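Local coordinates for protein metallo-beta-lactamase (Chryseobacterium indologenes, PDB 3L6N) that hydrolyses the beta-lactam ring of penicillins, cephalosporins and carbapenems with the help of zinc ions, so conferring resistance to these antibiotics, at residues Asn13-Tyr18 against Asn32-Val37; Val42-Val47 against Leu67-Val72; Lys94-Ala99 against Ser113-Lys118; Gly126-Val131 against Pro149-Leu154; Val131-Gly136 against Lys187-Lys192. All blocks are in the same frame, centred on the assembly; numbering follows the deposited sequence. Where two conformers were deposited one is given.

Contact 1: Asn13-Tyr18 against Asn32-Val37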
# COMPACT_ATOMS: atom_id res chain seq x y z
N ASN A 13 -11.20 -12.73 8.23
CA ASN A 13 -11.97 -11.80 9.07
C ASN A 13 -11.47 -10.35 9.02
O ASN A 13 -12.25 -9.43 8.77
CB ASN A 13 -12.05 -12.31 10.52
CG ASN A 13 -13.16 -11.67 11.32
OD1 ASN A 13 -14.22 -11.32 10.78
ND2 ASN A 13 -12.95 -11.55 12.63
N ASN A 14 -10.16 -10.16 9.23
CA ASN A 14 -9.64 -8.85 9.59
C ASN A 14 -8.81 -8.12 8.53
O ASN A 14 -8.71 -6.88 8.59
CB ASN A 14 -8.84 -8.91 10.90
CG ASN A 14 -9.74 -8.98 12.13
OD1 ASN A 14 -10.97 -8.96 12.02
ND2 ASN A 14 -9.12 -9.09 13.30
N LEU A 15 -8.22 -8.87 7.60
CA LEU A 15 -7.38 -8.25 6.58
C LEU A 15 -8.18 -7.93 5.32
O LEU A 15 -8.71 -8.83 4.65
CB LEU A 15 -6.17 -9.13 6.24
CG LEU A 15 -5.16 -8.50 5.28
CD1 LEU A 15 -4.54 -7.23 5.88
CD2 LEU A 15 -4.09 -9.53 4.98
N HIS A 16 -8.25 -6.65 4.99
CA HIS A 16 -9.07 -6.19 3.87
C HIS A 16 -8.25 -5.55 2.77
O HIS A 16 -7.34 -4.77 3.03
CB HIS A 16 -10.09 -5.15 4.35
CG HIS A 16 -11.15 -5.69 5.28
ND1 HIS A 16 -10.87 -6.08 6.57
CD2 HIS A 16 -12.48 -5.87 5.11
CE1 HIS A 16 -11.99 -6.48 7.16
NE2 HIS A 16 -12.98 -6.36 6.29
N ILE A 17 -8.60 -5.89 1.53
CA ILE A 17 -8.14 -5.18 0.34
C ILE A 17 -9.20 -4.14 0.06
O ILE A 17 -10.37 -4.46 0.10
CB ILE A 17 -8.06 -6.12 -0.88
CG1 ILE A 17 -7.07 -7.25 -0.61
CG2 ILE A 17 -7.69 -5.33 -2.15
CD1 ILE A 17 -7.49 -8.57 -1.25
N TYR A 18 -8.80 -2.89 -0.18
CA TYR A 18 -9.77 -1.89 -0.65
C TYR A 18 -9.27 -1.17 -1.89
O TYR A 18 -8.07 -0.90 -2.03
CB TYR A 18 -10.23 -0.94 0.47
CG TYR A 18 -9.29 0.17 0.88
CD1 TYR A 18 -9.44 1.46 0.37
CD2 TYR A 18 -8.29 -0.05 1.83
CE1 TYR A 18 -8.60 2.50 0.76
CE2 TYR A 18 -7.44 1.00 2.24
CZ TYR A 18 -7.61 2.27 1.70
OH TYR A 18 -6.78 3.31 2.07
N ASN A 32 -4.98 -0.29 -5.42
CA ASN A 32 -5.31 -1.23 -4.35
C ASN A 32 -4.54 -0.91 -3.09
O ASN A 32 -3.32 -0.78 -3.11
CB ASN A 32 -4.97 -2.65 -4.80
CG ASN A 32 -5.62 -3.00 -6.10
OD1 ASN A 32 -6.83 -2.86 -6.26
ND2 ASN A 32 -4.81 -3.44 -7.06
N SER A 33 -5.28 -0.72 -2.00
CA SER A 33 -4.69 -0.48 -0.69
C SER A 33 -5.22 -1.56 0.24
O SER A 33 -5.97 -2.45 -0.18
CB SER A 33 -5.05 0.93 -0.20
OG SER A 33 -4.39 1.90 -1.02
N MET A 34 -4.81 -1.52 1.51
CA MET A 34 -5.30 -2.52 2.46
C MET A 34 -5.65 -1.86 3.78
O MET A 34 -5.16 -0.78 4.09
CB MET A 34 -4.24 -3.61 2.69
CG MET A 34 -3.84 -4.31 1.42
SD MET A 34 -2.91 -5.83 1.68
CE MET A 34 -4.23 -6.99 2.09
N TYR A 35 -6.49 -2.53 4.55
CA TYR A 35 -6.60 -2.19 5.96
C TYR A 35 -6.73 -3.42 6.84
O TYR A 35 -7.19 -4.46 6.40
CB TYR A 35 -7.70 -1.15 6.23
CG TYR A 35 -9.15 -1.58 6.15
CD1 TYR A 35 -9.75 -2.35 7.16
CD2 TYR A 35 -9.97 -1.14 5.09
CE1 TYR A 35 -11.13 -2.70 7.11
CE2 TYR A 35 -11.31 -1.49 5.03
CZ TYR A 35 -11.89 -2.25 6.02
OH TYR A 35 -13.22 -2.57 5.95
N LEU A 36 -6.30 -3.28 8.09
CA LEU A 36 -6.28 -4.42 9.00
C LEU A 36 -7.04 -4.06 10.26
O LEU A 36 -6.71 -3.10 10.94
CB LEU A 36 -4.83 -4.80 9.34
CG LEU A 36 -4.57 -5.97 10.30
CD1 LEU A 36 -5.11 -7.27 9.77
CD2 LEU A 36 -3.06 -6.06 10.56
N VAL A 37 -8.09 -4.84 10.56
CA VAL A 37 -8.89 -4.62 11.77
C VAL A 37 -8.12 -5.24 12.93
O VAL A 37 -7.65 -6.36 12.81
CB VAL A 37 -10.25 -5.29 11.67
CG1 VAL A 37 -11.03 -5.08 12.94
CG2 VAL A 37 -11.03 -4.70 10.48
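Leu-15 to Tyr-18 runs antiparallel to Asn-32 to Val-37, the axes of these short segments 4.5 Å apart at closest, with His-16/Tyr-35 and Tyr-18/Ser-33 as hydrogen-bonded pairs and Leu-15/Leu-36 and Ile-17/Met-34 as non-hydrogen-bonded pairs. On the face of His-16 and Tyr-35 the two rings form an offset stack, centroids 4.4 Å apart and planes 13° from parallel. His-16 CB sits over the centre of the tyrosine ring as a CH-pi contact, while ND1 lies 3.4 Å from Tyr-35 CE1. Tyr-18 CG stands between its backbone N and carbonyl carbon (chi1 77°), and the ring takes Ser-33 CB over one face, CE2 to CB 3.4 Å. Its CD2 meets Tyr-35 CD2 at 3.8 Å, so Ser-33, Tyr-18, Tyr-35 and His-16 follow one another along this face. On the other face the bend at chi3 of Met-34 (80°) places CE against Leu-15 CG at 3.6 Å and Ile-17 CG1 at 3.9 Å. The hairpin strands 15-24 and 27-38 meet here within the seven-stranded sheet, between strands 6-7 and 41-45. Helix 54-65 covers the tyrosine face; Tyr-35 OH is hydrogen-bonded to its His-65 NE2, and Tyr-18 OH to Asp-46 O after strand 41-45.

Contact 2: Val42-Val47 against Leu67-Val72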
# COMPACT_ATOMS: atom_id res chain seq x y z
N VAL A 42 -8.37 0.27 13.58
CA VAL A 42 -8.02 -0.17 12.23
C VAL A 42 -6.73 0.49 11.75
O VAL A 42 -6.51 1.69 11.96
CB VAL A 42 -9.20 0.13 11.27
CG1 VAL A 42 -8.86 -0.21 9.83
CG2 VAL A 42 -10.43 -0.65 11.72
N VAL A 43 -5.88 -0.31 11.10
CA VAL A 43 -4.63 0.18 10.53
C VAL A 43 -4.80 0.28 9.01
O VAL A 43 -5.15 -0.72 8.39
CB VAL A 43 -3.47 -0.78 10.85
CG1 VAL A 43 -2.17 -0.26 10.26
CG2 VAL A 43 -3.33 -0.96 12.37
N LEU A 44 -4.57 1.46 8.44
CA LEU A 44 -4.57 1.62 6.97
C LEU A 44 -3.18 1.39 6.43
O LEU A 44 -2.20 1.85 7.02
CB LEU A 44 -4.99 3.03 6.54
CG LEU A 44 -6.36 3.53 6.95
CD1 LEU A 44 -6.58 4.87 6.27
CD2 LEU A 44 -7.46 2.55 6.54
N PHE A 45 -3.12 0.67 5.30
CA PHE A 45 -1.92 0.55 4.50
C PHE A 45 -2.15 1.25 3.18
O PHE A 45 -2.79 0.70 2.29
CB PHE A 45 -1.52 -0.92 4.33
CG PHE A 45 -1.19 -1.58 5.63
CD1 PHE A 45 -2.17 -2.25 6.35
CD2 PHE A 45 0.09 -1.48 6.17
CE1 PHE A 45 -1.89 -2.83 7.58
CE2 PHE A 45 0.39 -2.07 7.39
CZ PHE A 45 -0.61 -2.75 8.10
N ASP A 46 -1.62 2.47 3.12
CA ASP A 46 -1.89 3.44 2.05
C ASP A 46 -3.30 3.97 2.13
O ASP A 46 -4.17 3.37 2.77
CB ASP A 46 -1.52 2.88 0.68
CG ASP A 46 -0.06 2.50 0.62
OD1 ASP A 46 0.75 3.33 1.07
OD2 ASP A 46 0.26 1.39 0.14
N VAL A 47 -3.51 5.12 1.50
CA VAL A 47 -4.74 5.91 1.70
C VAL A 47 -5.49 6.07 0.37
O VAL A 47 -4.90 5.83 -0.70
CB VAL A 47 -4.41 7.30 2.30
CG1 VAL A 47 -3.71 7.16 3.64
CG2 VAL A 47 -3.55 8.12 1.34
N LEU A 67 -15.08 0.69 14.80
CA LEU A 67 -13.72 1.03 15.20
C LEU A 67 -13.18 2.21 14.41
O LEU A 67 -13.53 2.39 13.24
CB LEU A 67 -12.80 -0.18 15.04
CG LEU A 67 -13.01 -1.28 16.07
CD1 LEU A 67 -12.38 -2.58 15.60
CD2 LEU A 67 -12.46 -0.88 17.43
N PRO A 68 -12.31 3.00 15.05
CA PRO A 68 -11.66 4.12 14.40
C PRO A 68 -10.39 3.65 13.68
O PRO A 68 -9.87 2.58 13.98
CB PRO A 68 -11.28 5.02 15.58
CG PRO A 68 -10.98 4.06 16.68
CD PRO A 68 -11.96 2.92 16.48
N VAL A 69 -9.93 4.46 12.73
CA VAL A 69 -8.57 4.30 12.20
C VAL A 69 -7.58 4.82 13.25
O VAL A 69 -7.70 5.96 13.72
CB VAL A 69 -8.39 5.06 10.88
CG1 VAL A 69 -6.92 5.01 10.43
CG2 VAL A 69 -9.29 4.46 9.82
N VAL A 70 -6.63 3.97 13.63
CA VAL A 70 -5.66 4.32 14.67
C VAL A 70 -4.22 4.40 14.18
O VAL A 70 -3.35 4.84 14.93
CB VAL A 70 -5.79 3.39 15.92
CG1 VAL A 70 -7.21 3.48 16.48
CG2 VAL A 70 -5.39 1.94 15.60
N ALA A 71 -3.97 3.99 12.94
CA ALA A 71 -2.62 4.09 12.36
C ALA A 71 -2.70 4.06 10.85
O ALA A 71 -3.59 3.40 10.27
CB ALA A 71 -1.75 2.96 12.87
N VAL A 72 -1.78 4.78 10.20
CA VAL A 72 -1.70 4.77 8.74
C VAL A 72 -0.25 4.51 8.38
O VAL A 72 0.64 5.24 8.83
CB VAL A 72 -2.13 6.14 8.16
CG1 VAL A 72 -1.93 6.19 6.64
CG2 VAL A 72 -3.59 6.44 8.52
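Leu-67 opens the contact from its loop, its CB 4.1 Å from Val-42 CG2, the two side chains crossing at a slant. Pro-68 takes part through its backbone: its O accepts from Val-42 N at 2.8 Å, the donor in the carbonyl plane and the N-H...O angle 166°. Val-69 pairs with Val-42, and its CG1, anti to the backbone N (chi1 173°), meets Leu-44 CG at 3.8 Å, the two side chains at about a right angle. Val-70 gives its N-H to Val-42 O and lays CG2 beside the same carbonyl oxygen. The register slips by one residue here, a beta bulge between parallel strands, so that Val-43 pairs with Ala-71. The strands 41-45 and 69-73 with helix 54-65 between them make a beta-alpha-beta unit of the metallo-beta-lactamase fold; Ile-61 and Met-58 of that helix pack on the face of Val-42, Leu-44 and Val-69. Ala-71 turns its CB to the other face, 4.2 Å from Val-43 CG1, while its O accepts from Leu-44 N at 2.8 Å. Val-72 divides its methyls: CG2 lies alongside Leu-44, 4.1 Å from CD1, and CG1 meets Val-47 CG1 at 3.6 Å, again with the side chains near a right angle. Phe-88 of helix 86-90 packs on Leu-44, Val-47 and Val-72 alike, and Ile-125 of strand 122-125 touches Val-43 and Val-70.

Contact 3: Lys94-Ala99 against Ser113-Lys118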
# COMPACT_ATOMS: atom_id res chain seq x y z
N LYS A 94 -1.73 8.28 14.46
CA LYS A 94 -0.33 8.00 14.18
C LYS A 94 -0.12 7.62 12.71
O LYS A 94 -0.85 6.79 12.16
CB LYS A 94 0.17 6.89 15.08
CG LYS A 94 0.28 7.29 16.54
CD LYS A 94 0.97 6.22 17.34
CE LYS A 94 1.24 6.70 18.76
NZ LYS A 94 1.96 5.66 19.54
N THR A 95 0.86 8.25 12.08
CA THR A 95 1.23 7.92 10.72
C THR A 95 2.65 7.39 10.68
O THR A 95 3.51 7.82 11.46
CB THR A 95 1.12 9.13 9.79
OG1 THR A 95 1.87 10.22 10.34
CG2 THR A 95 -0.34 9.55 9.63
N TYR A 96 2.89 6.46 9.75
CA TYR A 96 4.14 5.71 9.69
C TYR A 96 4.71 5.72 8.29
O TYR A 96 4.01 5.38 7.32
CB TYR A 96 3.90 4.25 10.11
CG TYR A 96 3.55 4.05 11.57
CD1 TYR A 96 2.25 4.27 12.02
CD2 TYR A 96 4.50 3.58 12.48
CE1 TYR A 96 1.91 4.08 13.35
CE2 TYR A 96 4.17 3.38 13.81
CZ TYR A 96 2.87 3.64 14.23
OH TYR A 96 2.52 3.44 15.55
N ALA A 97 5.98 6.08 8.18
CA ALA A 97 6.70 6.04 6.91
C ALA A 97 8.16 5.79 7.21
O ALA A 97 8.64 6.07 8.31
CB ALA A 97 6.54 7.36 6.15
N THR A 98 8.88 5.26 6.23
CA THR A 98 10.33 5.13 6.37
C THR A 98 11.00 6.50 6.31
O THR A 98 10.42 7.48 5.83
CB THR A 98 10.94 4.29 5.26
OG1 THR A 98 10.73 4.95 4.01
CG2 THR A 98 10.35 2.88 5.23
N ALA A 99 12.25 6.57 6.79
CA ALA A 99 13.04 7.79 6.66
C ALA A 99 13.14 8.25 5.20
O ALA A 99 12.98 9.44 4.92
CB ALA A 99 14.42 7.59 7.27
N SER A 113 5.42 11.68 8.16
CA SER A 113 4.83 10.83 9.20
C SER A 113 5.26 11.29 10.59
O SER A 113 6.25 12.02 10.74
CB SER A 113 5.24 9.36 9.00
OG SER A 113 6.61 9.18 9.28
N THR A 114 4.52 10.86 11.60
CA THR A 114 4.90 11.18 12.98
C THR A 114 5.71 10.04 13.61
O THR A 114 6.38 10.24 14.63
CB THR A 114 3.69 11.53 13.86
OG1 THR A 114 2.74 10.46 13.82
CG2 THR A 114 3.03 12.81 13.37
N GLU A 115 5.66 8.86 13.00
CA GLU A 115 6.46 7.72 13.44
C GLU A 115 7.30 7.18 12.29
O GLU A 115 6.89 7.22 11.13
CB GLU A 115 5.57 6.58 13.98
CG GLU A 115 4.26 6.99 14.65
CD GLU A 115 4.46 7.82 15.91
OE1 GLU A 115 3.71 8.81 16.08
OE2 GLU A 115 5.34 7.47 16.72
N ILE A 116 8.47 6.64 12.63
CA ILE A 116 9.41 6.14 11.63
C ILE A 116 9.41 4.62 11.58
O ILE A 116 9.66 3.95 12.59
CB ILE A 116 10.86 6.64 11.92
CG1 ILE A 116 10.88 8.15 12.14
CG2 ILE A 116 11.84 6.18 10.83
CD1 ILE A 116 10.28 8.97 11.03
N ILE A 117 9.15 4.08 10.39
CA ILE A 117 9.12 2.63 10.20
C ILE A 117 10.50 2.00 10.39
O ILE A 117 11.49 2.47 9.84
CB ILE A 117 8.57 2.25 8.80
CG1 ILE A 117 7.09 2.66 8.69
CG2 ILE A 117 8.77 0.74 8.51
CD1 ILE A 117 6.50 2.44 7.30
N LYS A 118 10.54 0.94 11.20
CA LYS A 118 11.72 0.09 11.26
C LYS A 118 11.47 -1.12 10.37
O LYS A 118 10.63 -1.97 10.66
CB LYS A 118 12.00 -0.36 12.69
CG LYS A 118 12.38 0.75 13.64
CD LYS A 118 12.80 0.16 14.97
CE LYS A 118 13.50 1.19 15.82
NZ LYS A 118 13.87 0.61 17.15
O HOH W 1 4.53 5.88 18.89
O HOH W 2 13.17 4.24 8.31
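Tyr-96 and Glu-115 pair in parallel register, and the aliphatic part of the glutamate covers one face of the tyrosine ring: CG lies 3.8 Å from the ring centroid, 16° off its normal, and CB comes to 3.5 Å from CE2. Close by, Thr-95 OG1 stands between its own backbone N and carbonyl carbon (chi1 53°) and accepts from Thr-114 N at 3.0 Å; the hydroxyl is also hydrogen-bonded to Asn-89 OD1. Glu-115 O is gripped by two donors from opposite faces of its plane, Ala-97 N at 3.3 Å and Ser-113 OG at 2.7 Å. Ile-117 completes the tight part, CG1 and CD1 pressed on the backbone of Ala-97 and its N bonded to Ala-97 O, the donor above the carbonyl plane. The other end of Glu-115 belongs to the solvent side. Thr-114 OG1 donates a hydrogen bond to OE1, whereas OE2 reaches Lys-94 NZ through a water, the two charged atoms 4.8 Å apart; Lys-94 itself is extended, its CG 3.8 Å from Glu-115 OE1. A second water links Ala-99 N to Ile-117 O where Thr-98 caps the next helix. Tyr-96 also stacks on Phe-73 of the adjoining strand. Strand 94-97, helix 99-107 and strand 115-116 form a beta-alpha-beta unit, and 115-116 ends the seven-stranded sheet of the metallo-beta-lactamase fold.

Contact 4: Gly126-Val131 against Pro149-Leu154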
# COMPACT_ATOMS: atom_id res chain seq x y z
N GLY A 126 -3.11 -4.36 18.60
CA GLY A 126 -4.42 -4.98 18.79
C GLY A 126 -4.51 -6.46 18.46
O GLY A 126 -5.53 -6.93 17.95
N GLY A 127 -3.46 -7.22 18.77
CA GLY A 127 -3.43 -8.67 18.56
C GLY A 127 -3.10 -9.11 17.15
O GLY A 127 -3.17 -10.30 16.83
N GLU A 128 -2.77 -8.14 16.30
CA GLU A 128 -2.38 -8.40 14.92
C GLU A 128 -0.89 -8.12 14.73
O GLU A 128 -0.30 -7.38 15.51
CB GLU A 128 -3.19 -7.51 13.96
CG GLU A 128 -4.71 -7.74 14.02
CD GLU A 128 -5.15 -9.12 13.55
OE1 GLU A 128 -4.50 -9.74 12.68
OE2 GLU A 128 -6.19 -9.59 14.07
N GLU A 129 -0.32 -8.68 13.67
CA GLU A 129 1.12 -8.56 13.41
C GLU A 129 1.40 -8.38 11.93
O GLU A 129 0.74 -8.98 11.09
CB GLU A 129 1.82 -9.83 13.91
CG GLU A 129 3.33 -9.83 13.86
CD GLU A 129 3.90 -11.21 14.18
OE1 GLU A 129 5.04 -11.48 13.79
OE2 GLU A 129 3.19 -12.02 14.82
N PHE A 130 2.40 -7.56 11.62
CA PHE A 130 2.87 -7.43 10.23
C PHE A 130 4.31 -6.95 10.21
O PHE A 130 4.85 -6.53 11.23
CB PHE A 130 1.95 -6.49 9.42
CG PHE A 130 1.70 -5.17 10.09
CD1 PHE A 130 2.49 -4.06 9.78
CD2 PHE A 130 0.69 -5.03 11.05
CE1 PHE A 130 2.27 -2.83 10.41
CE2 PHE A 130 0.46 -3.81 11.67
CZ PHE A 130 1.25 -2.71 11.36
N VAL A 131 4.94 -7.05 9.04
CA VAL A 131 6.33 -6.61 8.86
C VAL A 131 6.39 -5.74 7.61
O VAL A 131 5.92 -6.15 6.56
CB VAL A 131 7.29 -7.81 8.69
CG1 VAL A 131 8.74 -7.32 8.46
CG2 VAL A 131 7.23 -8.74 9.91
N PRO A 149 1.98 -12.25 8.30
CA PRO A 149 2.33 -13.67 8.48
C PRO A 149 1.16 -14.58 8.82
O PRO A 149 1.14 -15.73 8.37
CB PRO A 149 3.36 -13.65 9.61
CG PRO A 149 3.21 -12.34 10.29
CD PRO A 149 2.74 -11.38 9.21
N LYS A 150 0.19 -14.07 9.58
CA LYS A 150 -0.98 -14.87 9.95
C LYS A 150 -2.00 -15.03 8.82
O LYS A 150 -2.92 -15.86 8.92
CB LYS A 150 -1.64 -14.29 11.21
CG LYS A 150 -0.67 -14.07 12.39
CD LYS A 150 -0.07 -15.38 12.91
CE LYS A 150 0.37 -15.24 14.35
NZ LYS A 150 0.76 -16.55 14.96
N TYR A 151 -1.84 -14.27 7.74
CA TYR A 151 -2.75 -14.28 6.60
C TYR A 151 -2.13 -14.85 5.33
O TYR A 151 -2.84 -15.14 4.37
CB TYR A 151 -3.27 -12.86 6.34
CG TYR A 151 -4.02 -12.30 7.52
CD1 TYR A 151 -3.35 -11.60 8.53
CD2 TYR A 151 -5.40 -12.47 7.63
CE1 TYR A 151 -4.04 -11.09 9.63
CE2 TYR A 151 -6.09 -11.97 8.71
CZ TYR A 151 -5.41 -11.28 9.71
OH TYR A 151 -6.11 -10.80 10.79
N ASN A 152 -0.80 -14.99 5.34
CA ASN A 152 -0.02 -15.36 4.16
C ASN A 152 -0.28 -14.45 2.97
O ASN A 152 -0.33 -14.89 1.83
CB ASN A 152 -0.20 -16.84 3.80
CG ASN A 152 0.51 -17.77 4.77
OD1 ASN A 152 1.56 -17.43 5.33
ND2 ASN A 152 -0.05 -18.95 4.96
N VAL A 153 -0.42 -13.16 3.26
CA VAL A 153 -0.67 -12.17 2.22
C VAL A 153 0.47 -11.17 2.21
O VAL A 153 0.88 -10.69 3.26
CB VAL A 153 -2.02 -11.42 2.47
CG1 VAL A 153 -2.16 -10.23 1.53
CG2 VAL A 153 -3.20 -12.37 2.30
N LEU A 154 0.97 -10.87 1.02
CA LEU A 154 1.96 -9.82 0.85
C LEU A 154 1.33 -8.64 0.14
O LEU A 154 0.78 -8.80 -0.95
CB LEU A 154 3.15 -10.29 0.02
CG LEU A 154 4.27 -9.26 -0.09
CD1 LEU A 154 5.04 -9.15 1.23
CD2 LEU A 154 5.22 -9.61 -1.24
O HOH W 3 -0.43 -11.33 10.29
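Glu-128 and Tyr-151 meet in the one direct hydrogen bond between Gly-126 to Val-131 and Pro-149 to Leu-154, which otherwise touch through packing and a water. Tyr-151 OH donates to Glu-128 OE1 at 2.7 Å and arrives from above the carboxylate, 42° out of its plane. OE1 in turn sits at the edge of the ring, near its plane, 3.4 Å from CE1; carboxylate and ring are turned 37° against each other. The glutamate chain bends at chi2 (-65°), which places CD 3.4 Å from Tyr-151 OH. Its second oxygen, OE2, is held by Asn-14 ND2, so the carboxylate has a partner at each oxygen. Strand 128-133 and strand 153-157 belong to the five-stranded sheet but are not adjacent in it: 145-148 runs between them, and the chain leaves that strand through Pro-149 to Tyr-151. Asn-152 and Val-153, both facing Phe-148, make a G1 beta bulge where it turns back. Pro-149 packs its CD on Glu-129 O at 3.6 Å, and its CG lies 4.0 Å from Glu-129 OE1, the two side chains at about a right angle. A water joins Glu-129 O to Lys-150 N, 2.7 and 2.9 Å from them. Lys-150 is close to Glu-129 without a salt bridge, NZ and OE2 being 5.1 Å apart, while Tyr-151 packs on Leu-36 and Asn-14.

Contact 5: Val131-Gly136 against Lys187-Lys192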
# COMPACT_ATOMS: atom_id res chain seq x y z
N VAL A 131 4.94 -7.05 9.04
CA VAL A 131 6.33 -6.61 8.86
C VAL A 131 6.39 -5.74 7.61
O VAL A 131 5.92 -6.15 6.56
CB VAL A 131 7.29 -7.81 8.69
CG1 VAL A 131 8.74 -7.32 8.46
CG2 VAL A 131 7.23 -8.74 9.91
N VAL A 132 6.97 -4.55 7.73
CA VAL A 132 7.22 -3.71 6.57
C VAL A 132 8.65 -3.98 6.12
O VAL A 132 9.58 -3.82 6.91
CB VAL A 132 7.03 -2.21 6.89
CG1 VAL A 132 7.27 -1.37 5.63
CG2 VAL A 132 5.65 -1.96 7.47
N ASP A 133 8.82 -4.41 4.87
CA ASP A 133 10.13 -4.81 4.35
C ASP A 133 10.60 -3.92 3.21
O ASP A 133 9.82 -3.59 2.31
CB ASP A 133 10.08 -6.25 3.84
CG ASP A 133 10.42 -7.29 4.91
OD1 ASP A 133 9.72 -8.33 4.95
OD2 ASP A 133 11.38 -7.08 5.67
N PHE A 134 11.88 -3.55 3.24
CA PHE A 134 12.50 -2.91 2.09
C PHE A 134 13.37 -3.94 1.38
O PHE A 134 14.36 -4.43 1.95
CB PHE A 134 13.33 -1.70 2.51
CG PHE A 134 14.00 -1.02 1.35
CD1 PHE A 134 13.24 -0.25 0.48
CD2 PHE A 134 15.36 -1.18 1.11
CE1 PHE A 134 13.84 0.37 -0.61
CE2 PHE A 134 15.96 -0.57 0.03
CZ PHE A 134 15.20 0.21 -0.83
N LEU A 135 12.99 -4.29 0.16
CA LEU A 135 13.67 -5.35 -0.59
C LEU A 135 14.63 -4.79 -1.64
O LEU A 135 15.35 -5.54 -2.31
CB LEU A 135 12.66 -6.29 -1.26
CG LEU A 135 11.67 -7.01 -0.34
CD1 LEU A 135 10.51 -7.59 -1.16
CD2 LEU A 135 12.36 -8.10 0.48
N GLY A 136 14.63 -3.46 -1.78
CA GLY A 136 15.38 -2.83 -2.85
C GLY A 136 14.53 -1.85 -3.65
O GLY A 136 13.31 -1.80 -3.48
N LYS A 187 10.30 -12.63 -4.82
CA LYS A 187 9.87 -13.95 -5.29
C LYS A 187 10.51 -15.07 -4.47
O LYS A 187 9.86 -16.07 -4.16
CB LYS A 187 10.20 -14.08 -6.79
CG LYS A 187 9.90 -15.43 -7.44
CD LYS A 187 10.32 -15.41 -8.90
CE LYS A 187 10.17 -16.79 -9.53
NZ LYS A 187 10.59 -16.80 -10.97
N ALA A 188 11.78 -14.87 -4.10
CA ALA A 188 12.53 -15.85 -3.32
C ALA A 188 12.16 -15.82 -1.84
O ALA A 188 12.17 -16.86 -1.17
CB ALA A 188 14.02 -15.63 -3.51
N LYS A 189 11.83 -14.64 -1.33
CA LYS A 189 11.57 -14.45 0.10
C LYS A 189 10.15 -14.84 0.54
O LYS A 189 9.97 -15.36 1.64
CB LYS A 189 11.87 -13.00 0.50
CG LYS A 189 11.73 -12.73 1.99
CD LYS A 189 12.29 -11.39 2.39
CE LYS A 189 12.11 -11.16 3.88
NZ LYS A 189 13.08 -10.18 4.42
N TYR A 190 9.16 -14.58 -0.31
CA TYR A 190 7.76 -14.79 0.08
C TYR A 190 7.11 -15.96 -0.65
O TYR A 190 6.04 -15.81 -1.26
CB TYR A 190 6.94 -13.51 -0.07
CG TYR A 190 7.51 -12.37 0.72
CD1 TYR A 190 8.19 -11.34 0.09
CD2 TYR A 190 7.39 -12.33 2.12
CE1 TYR A 190 8.72 -10.30 0.79
CE2 TYR A 190 7.94 -11.28 2.85
CZ TYR A 190 8.60 -10.27 2.17
OH TYR A 190 9.14 -9.21 2.83
N SER A 191 7.77 -17.11 -0.57
CA SER A 191 7.22 -18.36 -1.10
C SER A 191 5.95 -18.77 -0.34
O SER A 191 5.05 -19.38 -0.92
CB SER A 191 8.27 -19.47 -1.06
OG SER A 191 8.86 -19.58 0.23
N LYS A 192 5.86 -18.41 0.94
CA LYS A 192 4.69 -18.71 1.77
C LYS A 192 3.45 -17.88 1.40
O LYS A 192 2.33 -18.23 1.80
CB LYS A 192 4.99 -18.54 3.26
CG LYS A 192 5.86 -19.63 3.87
CD LYS A 192 5.87 -19.50 5.39
CE LYS A 192 7.00 -20.31 6.01
NZ LYS A 192 6.93 -20.27 7.50
O HOH W 4 13.00 -8.90 6.54
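Asp-133 OD1 and Leu-135 CD1 both lie at the edge of the Tyr-190 ring, in its plane, and CG of the preceding residue, Lys-189, stands over the centre of one face. The ring also meets Trp-147, their planes about 40° apart. The carboxylate of Asp-133 is turned 45° against the phenol ring. Tyr-190 OH donates to OD1 at a modelled separation of 2.4 Å, very short for such a bond, so the exact length is best read with caution. The other oxygen, OD2, faces Lys-189: the direct salt bridge to NZ is long, 3.7 Å, but a water bridges them, 2.6 Å from OD2 and 2.5 Å from NZ. Lys-189 leaves the last turn of helix 179-189 with CG anti to the backbone N (chi1 -176°) and runs extended from there, its CD passing Leu-135 CD2 at 3.8 Å. Leu-135 touches both side chains, CD2 on the lysine and CD1 3.8 Å from Tyr-190 CE1. Thr-182 and Leu-186 of the same helix also touch this leucine, so the segment after strand 128-133 packs along helix 179-189 and Asp-133 meets the residues at its C-terminal end. The nearby ammonium group and the bridging water would favour the charged form of this buried aspartate; the phenol contact, at its doubtful length, adds no firm evidence.

Contacts 1, 2 and 3 follow one another along the chain and across the seven-stranded sheet: the hairpin of contact 1 adjoins the beta-alpha-beta unit of contact 2, centres 9 Å apart, and the centre of contact 3, at the sheet's far end, lies about 13 Å from that of contact 2. Contacts 4 and 5 both build on strand 128-133 of the five-stranded sheet, share Val-131 and alternate in sequence, contact 5 reaching out to helix 179-189. The sheets meet where Phe-45 packs on Phe-130 and Asn-14 hydrogen-bonds to Glu-128, joining contacts 1 and 2 to contact 4, and where Ile-117 touches Val-132, joining 3 to 5. This is the alpha-beta/beta-alpha sandwich of metallo-beta-lactamases, whose zinc ligands come from both halves.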